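Side-chain contacts in citrate synthase (Thermotoga maritima, PDB 2P2W), which probably catalyses the condensation of oxaloacetate with acetyl-CoA and water to citrate and CoA, an entry step of the tricarboxylic acid cycle: residues 29-34 against 46-51; 63-68 against 141-146. One frame throughout, in Å; residues are numbered along the deposited sequence.

How the contacts relate
The two contacts follow one another along the chain, contact 1 closing before contact 2 opens, with their centres about 20 Å apart. Contact 1 is buried and ties the end of the small antiparallel sheet to helix 42-51; contact 2 lies at the surface, where helix 57-69 meets the loop between helices 110-133 and 147-156. Helices 42-51 and 57-69 are consecutive, and Phe-63 joins the contacts: its ring stands edge-to-face with Tyr-47 and also packs on Trp-50 and Tyr-51. Together they show the mainly helical build of citrate synthase, from a buried sheet-to-helix junction near the subunit interface to an outer loop.

Contact 1: 29-34 against 46-51; sequences RGIPVE and AYFLWY
Arg-29 grips the carbonyl oxygen of Leu-49 with two nitrogens side-on. NH2 makes the shorter bond, 2.7 Å to Leu-49 O and almost in line with the carbonyl (C=O...N angle 161°), while NE donates to the same Leu-49 O at 3.0 Å from above the carbonyl plane. That oxygen lies practically in the guanidinium plane, so the forked bond fixes the rotation of the whole group. The third nitrogen, NH1, has a weak hydrogen bond to Ser-15 OG. Leu-49 belongs to the last turn of helix 42-51, where the arginine's charge would probably offset the negative helix end; one residue on, Trp-50 O is satisfied by Arg-112 NH1. The arginine chain, extended from CG to NE, brings CD over one face of the Phe-48 ring, and Arg-29 CB comes to 3.5 Å from Phe-48 CZ. Phe-48 reaches there because its CG is anti to the backbone N (chi1 -178°). Ile-31 adds an apolar contact, its CD1 3.6 Å from Phe-48 CE2, and also packs on Val-355 of the second subunit. A methionine in place of Arg-29 would probably leave Leu-49 O without both its donors and the helix end without its neighbouring charge. The arrangement is an arginine capping of a helix C-terminus, made from the turn between strands 25-28 and 31-32 of the antiparallel sheet.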
loop_
_atom_site.group_PDB
_atom_site.type_symbol
_atom_site.label_atom_id
_atom_site.label_comp_id
_atom_site.label_asym_id
_atom_site.label_seq_id
_atom_site.Cartn_x
_atom_site.Cartn_y
_atom_site.Cartn_z
ATOM N N ARG A 29 -3.300 -5.515 -24.336
ATOM C CA ARG A 29 -2.377 -5.243 -25.434
ATOM C C ARG A 29 -3.019 -5.466 -26.809
ATOM O O ARG A 29 -2.424 -6.086 -27.696
ATOM C CB ARG A 29 -1.107 -6.094 -25.289
ATOM C CG ARG A 29 -0.218 -5.671 -24.113
ATOM C CD ARG A 29 1.074 -6.481 -24.060
ATOM N NE ARG A 29 1.822 -6.277 -22.819
ATOM C CZ ARG A 29 2.508 -5.178 -22.518
ATOM N NH1 ARG A 29 2.550 -4.159 -23.367
ATOM N NH2 ARG A 29 3.165 -5.103 -21.366
ATOM N N GLY A 30 -4.244 -4.970 -26.973
ATOM C CA GLY A 30 -4.933 -5.083 -28.252
ATOM C C GLY A 30 -5.888 -6.248 -28.474
ATOM O O GLY A 30 -6.707 -6.211 -29.400
ATOM N N ILE A 31 -5.795 -7.281 -27.647
ATOM C CA ILE A 31 -6.663 -8.444 -27.797
ATOM C C ILE A 31 -7.836 -8.394 -26.820
ATOM O O ILE A 31 -7.654 -8.136 -25.626
ATOM C CB ILE A 31 -5.877 -9.758 -27.563
ATOM C CG1 ILE A 31 -4.704 -9.846 -28.544
ATOM C CG2 ILE A 31 -6.798 -10.962 -27.742
ATOM C CD1 ILE A 31 -3.890 -11.130 -28.417
ATOM N N PRO A 32 -9.061 -8.642 -27.316
ATOM C CA PRO A 32 -10.255 -8.623 -26.466
ATOM C C PRO A 32 -10.086 -9.617 -25.318
ATOM O O PRO A 32 -9.674 -10.756 -25.535
ATOM C CB PRO A 32 -11.371 -9.036 -27.425
ATOM C CG PRO A 32 -10.878 -8.538 -28.750
ATOM C CD PRO A 32 -9.420 -8.935 -28.715
ATOM N N VAL A 33 -10.407 -9.188 -24.101
ATOM C CA VAL A 33 -10.262 -10.051 -22.933
ATOM C C VAL A 33 -11.054 -11.362 -23.023
ATOM O O VAL A 33 -10.588 -12.398 -22.542
ATOM C CB VAL A 33 -10.660 -9.300 -21.634
ATOM C CG1 VAL A 33 -12.164 -9.056 -21.608
ATOM C CG2 VAL A 33 -10.208 -10.095 -20.410
ATOM N N GLU A 34 -12.240 -11.330 -23.631
ATOM C CA GLU A 34 -13.034 -12.555 -23.740
ATOM C C GLU A 34 -12.391 -13.572 -24.676
ATOM O O GLU A 34 -12.585 -14.773 -24.517
ATOM C CB GLU A 34 -14.472 -12.261 -24.195
ATOM C CG GLU A 34 -14.603 -11.217 -25.265
ATOM C CD GLU A 34 -14.639 -9.815 -24.688
ATOM O OE1 GLU A 34 -15.678 -9.431 -24.097
ATOM O OE2 GLU A 34 -13.626 -9.107 -24.816
ATOM N N ALA A 46 -0.496 -14.407 -19.095
ATOM C CA ALA A 46 0.442 -13.711 -18.217
ATOM C C ALA A 46 1.705 -13.406 -19.018
ATOM O O ALA A 46 2.289 -12.326 -18.905
ATOM C CB ALA A 46 0.776 -14.577 -17.011
ATOM N N TYR A 47 2.120 -14.369 -19.832
ATOM C CA TYR A 47 3.303 -14.195 -20.667
ATOM C C TYR A 47 3.055 -12.999 -21.583
ATOM O O TYR A 47 3.904 -12.118 -21.732
ATOM C CB TYR A 47 3.534 -15.444 -21.519
ATOM C CG TYR A 47 4.757 -15.363 -22.406
ATOM C CD1 TYR A 47 4.735 -14.634 -23.598
ATOM C CD2 TYR A 47 5.939 -16.001 -22.048
ATOM C CE1 TYR A 47 5.866 -14.546 -24.411
ATOM C CE2 TYR A 47 7.073 -15.921 -22.853
ATOM C CZ TYR A 47 7.029 -15.193 -24.031
ATOM O OH TYR A 47 8.149 -15.125 -24.826
ATOM N N PHE A 48 1.874 -12.983 -22.192
ATOM C CA PHE A 48 1.486 -11.917 -23.108
ATOM C C PHE A 48 1.495 -10.547 -22.431
ATOM O O PHE A 48 1.962 -9.564 -23.005
ATOM C CB PHE A 48 0.099 -12.220 -23.683
ATOM C CG PHE A 48 -0.387 -11.205 -24.677
ATOM C CD1 PHE A 48 0.452 -10.737 -25.683
ATOM C CD2 PHE A 48 -1.696 -10.739 -24.625
ATOM C CE1 PHE A 48 -0.006 -9.816 -26.626
ATOM C CE2 PHE A 48 -2.165 -9.820 -25.563
ATOM C CZ PHE A 48 -1.316 -9.358 -26.566
ATOM N N LEU A 49 0.986 -10.485 -21.205
ATOM C CA LEU A 49 0.954 -9.220 -20.475
ATOM C C LEU A 49 2.356 -8.722 -20.106
ATOM O O LEU A 49 2.645 -7.534 -20.230
ATOM C CB LEU A 49 0.097 -9.362 -19.211
ATOM C CG LEU A 49 -1.413 -9.408 -19.460
ATOM C CD1 LEU A 49 -2.160 -9.743 -18.172
ATOM C CD2 LEU A 49 -1.867 -8.059 -20.009
ATOM N N TRP A 50 3.224 -9.631 -19.667
ATOM C CA TRP A 50 4.584 -9.262 -19.274
ATOM C C TRP A 50 5.565 -9.047 -20.425
ATOM O O TRP A 50 6.395 -8.142 -20.369
ATOM C CB TRP A 50 5.185 -10.320 -18.335
ATOM C CG TRP A 50 4.726 -10.228 -16.908
ATOM C CD1 TRP A 50 4.597 -9.091 -16.157
ATOM C CD2 TRP A 50 4.381 -11.318 -16.047
ATOM N NE1 TRP A 50 4.195 -9.408 -14.879
ATOM C CE2 TRP A 50 4.054 -10.768 -14.785
ATOM C CE3 TRP A 50 4.318 -12.709 -16.218
ATOM C CZ2 TRP A 50 3.667 -11.562 -13.697
ATOM C CZ3 TRP A 50 3.934 -13.499 -15.136
ATOM C CH2 TRP A 50 3.612 -12.920 -13.890
ATOM N N TYR A 51 5.476 -9.875 -21.460
ATOM C CA TYR A 51 6.407 -9.778 -22.585
ATOM C C TYR A 51 5.937 -9.008 -23.808
ATOM O O TYR A 51 6.751 -8.644 -24.656
ATOM C CB TYR A 51 6.856 -11.181 -22.990
ATOM C CG TYR A 51 7.728 -11.834 -21.941
ATOM C CD1 TYR A 51 9.081 -11.503 -21.826
ATOM C CD2 TYR A 51 7.195 -12.750 -21.035
ATOM C CE1 TYR A 51 9.878 -12.069 -20.836
ATOM C CE2 TYR A 51 7.981 -13.320 -20.042
ATOM C CZ TYR A 51 9.323 -12.975 -19.948
ATOM O OH TYR A 51 10.103 -13.542 -18.967
#

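Contact 2: 63-68 against 141-146; sequences FKRKMA and PRKDLS
Lys-143 NZ donates to the backbone oxygen Arg-65 O at 3.2 Å, the hydrogen bond that joins the loop to helix 57-69. The ammonium group approaches that carbonyl at a C=O...N angle of 119°, tilted 21° from its plane. A chain straight through chi2 and chi3 carries Lys-143 across the helix by Ala-68, and the bend at its last torsion (chi4 -63°) turns NZ back along the helix to Arg-65 O. On the way its CG passes Ala-68 CB at 3.8 Å, and NZ ends 3.9 Å from Arg-65 CB. The small methyl group of Ala-68 points toward the loop, and here the two backbones come nearest. The charged end of Arg-65 leans instead toward Glu-61, a long and weak ion pair. Residues 142-145 form a type I beta turn, and Ser-146 after it is the N-cap of helix 147-156: its side chain caps a backbone N of the first turn, and Ser-146 N donates back to Glu-149 OE1, a pairing consistent with a capping box. Inside the turn Arg-142 holds Asp-144 side-on, NH2 to OD2 at 2.8 Å and NE to OD1 at 3.1 Å, each oxygen using its syn lone pair. Leu-145 CD1 lies over one face of this guanidinium, and Tyr-153 makes a cation-pi contact with Arg-142. Across from the turn's end, Lys-64 NZ comes to 4.2 Å from Ser-146 CB, a loose contact.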
loop_
_atom_site.group_PDB
_atom_site.type_symbol
_atom_site.label_atom_id
_atom_site.label_comp_id
_atom_site.label_asym_id
_atom_site.label_seq_id
_atom_site.Cartn_x
_atom_site.Cartn_y
_atom_site.Cartn_z
ATOM N N PHE A 63 8.173 -21.311 -20.425
ATOM C CA PHE A 63 7.624 -20.379 -19.450
ATOM C C PHE A 63 6.783 -21.128 -18.415
ATOM O O PHE A 63 6.785 -20.778 -17.236
ATOM C CB PHE A 63 6.772 -19.311 -20.145
ATOM C CG PHE A 63 6.291 -18.221 -19.223
ATOM C CD1 PHE A 63 7.201 -17.363 -18.602
ATOM C CD2 PHE A 63 4.935 -18.063 -18.959
ATOM C CE1 PHE A 63 6.765 -16.363 -17.727
ATOM C CE2 PHE A 63 4.485 -17.066 -18.087
ATOM C CZ PHE A 63 5.403 -16.215 -17.470
ATOM N N LYS A 64 6.062 -22.158 -18.854
ATOM C CA LYS A 64 5.238 -22.931 -17.929
ATOM C C LYS A 64 6.121 -23.687 -16.946
ATOM O O LYS A 64 5.787 -23.803 -15.769
ATOM C CB LYS A 64 4.328 -23.911 -18.681
ATOM C CG LYS A 64 3.027 -23.285 -19.168
ATOM C CD LYS A 64 2.178 -24.262 -19.973
ATOM C CE LYS A 64 1.687 -25.414 -19.107
ATOM N NZ LYS A 64 0.323 -25.868 -19.504
ATOM N N ARG A 65 7.252 -24.196 -17.426
ATOM C CA ARG A 65 8.170 -24.912 -16.546
ATOM C C ARG A 65 8.818 -23.946 -15.555
ATOM O O ARG A 65 9.110 -24.317 -14.418
ATOM C CB ARG A 65 9.255 -25.633 -17.356
ATOM C CG ARG A 65 8.743 -26.826 -18.155
ATOM C CD ARG A 65 9.862 -27.828 -18.400
ATOM N NE ARG A 65 10.969 -27.248 -19.150
ATOM C CZ ARG A 65 11.102 -27.330 -20.471
ATOM N NH1 ARG A 65 10.194 -27.973 -21.193
ATOM N NH2 ARG A 65 12.141 -26.763 -21.069
ATOM N N LYS A 66 9.037 -22.707 -15.992
ATOM C CA LYS A 66 9.640 -21.686 -15.140
ATOM C C LYS A 66 8.709 -21.350 -13.978
ATOM O O LYS A 66 9.113 -21.382 -12.811
ATOM C CB LYS A 66 9.920 -20.410 -15.944
ATOM C CG LYS A 66 10.444 -19.254 -15.096
ATOM C CD LYS A 66 10.797 -18.038 -15.945
ATOM C CE LYS A 66 12.114 -18.237 -16.669
ATOM N NZ LYS A 66 13.242 -17.694 -15.861
ATOM N N MET A 67 7.462 -21.011 -14.296
ATOM C CA MET A 67 6.508 -20.685 -13.246
ATOM C C MET A 67 6.330 -21.875 -12.309
ATOM O O MET A 67 6.266 -21.708 -11.094
ATOM C CB MET A 67 5.160 -20.270 -13.846
ATOM C CG MET A 67 5.206 -18.916 -14.546
ATOM S SD MET A 67 3.573 -18.307 -15.013
ATOM C CE MET A 67 2.853 -18.032 -13.398
ATOM N N ALA A 68 6.276 -23.078 -12.874
ATOM C CA ALA A 68 6.102 -24.285 -12.069
ATOM C C ALA A 68 7.289 -24.526 -11.132
ATOM O O ALA A 68 7.146 -25.139 -10.072
ATOM C CB ALA A 68 5.903 -25.493 -12.979
ATOM N N PRO A 141 3.243 -28.446 -4.137
ATOM C CA PRO A 141 3.004 -28.096 -5.538
ATOM C C PRO A 141 3.489 -29.238 -6.432
ATOM O O PRO A 141 4.528 -29.840 -6.159
ATOM C CB PRO A 141 3.848 -26.835 -5.734
ATOM C CG PRO A 141 3.932 -26.248 -4.355
ATOM C CD PRO A 141 4.127 -27.461 -3.488
ATOM N N ARG A 142 2.737 -29.543 -7.486
ATOM C CA ARG A 142 3.120 -30.602 -8.414
ATOM C C ARG A 142 3.625 -29.961 -9.697
ATOM O O ARG A 142 2.885 -29.237 -10.368
ATOM C CB ARG A 142 1.923 -31.503 -8.716
ATOM C CG ARG A 142 1.570 -32.453 -7.583
ATOM C CD ARG A 142 0.328 -33.252 -7.919
ATOM N NE ARG A 142 0.402 -33.860 -9.247
ATOM C CZ ARG A 142 -0.544 -34.638 -9.763
ATOM N NH1 ARG A 142 -1.637 -34.904 -9.057
ATOM N NH2 ARG A 142 -0.407 -35.141 -10.985
ATOM N N LYS A 143 4.878 -30.232 -10.047
ATOM C CA LYS A 143 5.465 -29.631 -11.234
ATOM C C LYS A 143 4.877 -30.130 -12.551
ATOM O O LYS A 143 5.092 -29.512 -13.594
ATOM C CB LYS A 143 6.989 -29.820 -11.235
ATOM C CG LYS A 143 7.728 -28.663 -11.908
ATOM C CD LYS A 143 9.238 -28.841 -11.880
ATOM C CE LYS A 143 9.939 -27.611 -12.459
ATOM N NZ LYS A 143 9.599 -27.408 -13.891
ATOM N N ASP A 144 4.130 -31.231 -12.512
ATOM C CA ASP A 144 3.525 -31.760 -13.732
ATOM C C ASP A 144 2.152 -31.144 -14.010
ATOM O O ASP A 144 1.512 -31.478 -15.007
ATOM C CB ASP A 144 3.409 -33.292 -13.661
ATOM C CG ASP A 144 2.417 -33.761 -12.613
ATOM O OD1 ASP A 144 2.443 -33.229 -11.483
ATOM O OD2 ASP A 144 1.619 -34.676 -12.912
ATOM N N LEU A 145 1.711 -30.239 -13.138
ATOM C CA LEU A 145 0.413 -29.577 -13.300
ATOM C C LEU A 145 0.551 -28.094 -13.666
ATOM O O LEU A 145 1.544 -27.454 -13.330
ATOM C CB LEU A 145 -0.400 -29.690 -12.008
ATOM C CG LEU A 145 -0.771 -31.086 -11.497
ATOM C CD1 LEU A 145 -1.608 -30.945 -10.233
ATOM C CD2 LEU A 145 -1.553 -31.847 -12.566
ATOM N N SER A 146 -0.456 -27.552 -14.345
ATOM C CA SER A 146 -0.444 -26.141 -14.738
ATOM C C SER A 146 -0.667 -25.266 -13.506
ATOM O O SER A 146 -1.012 -25.772 -12.439
ATOM C CB SER A 146 -1.543 -25.861 -15.767
ATOM O OG SER A 146 -2.817 -25.781 -15.147
#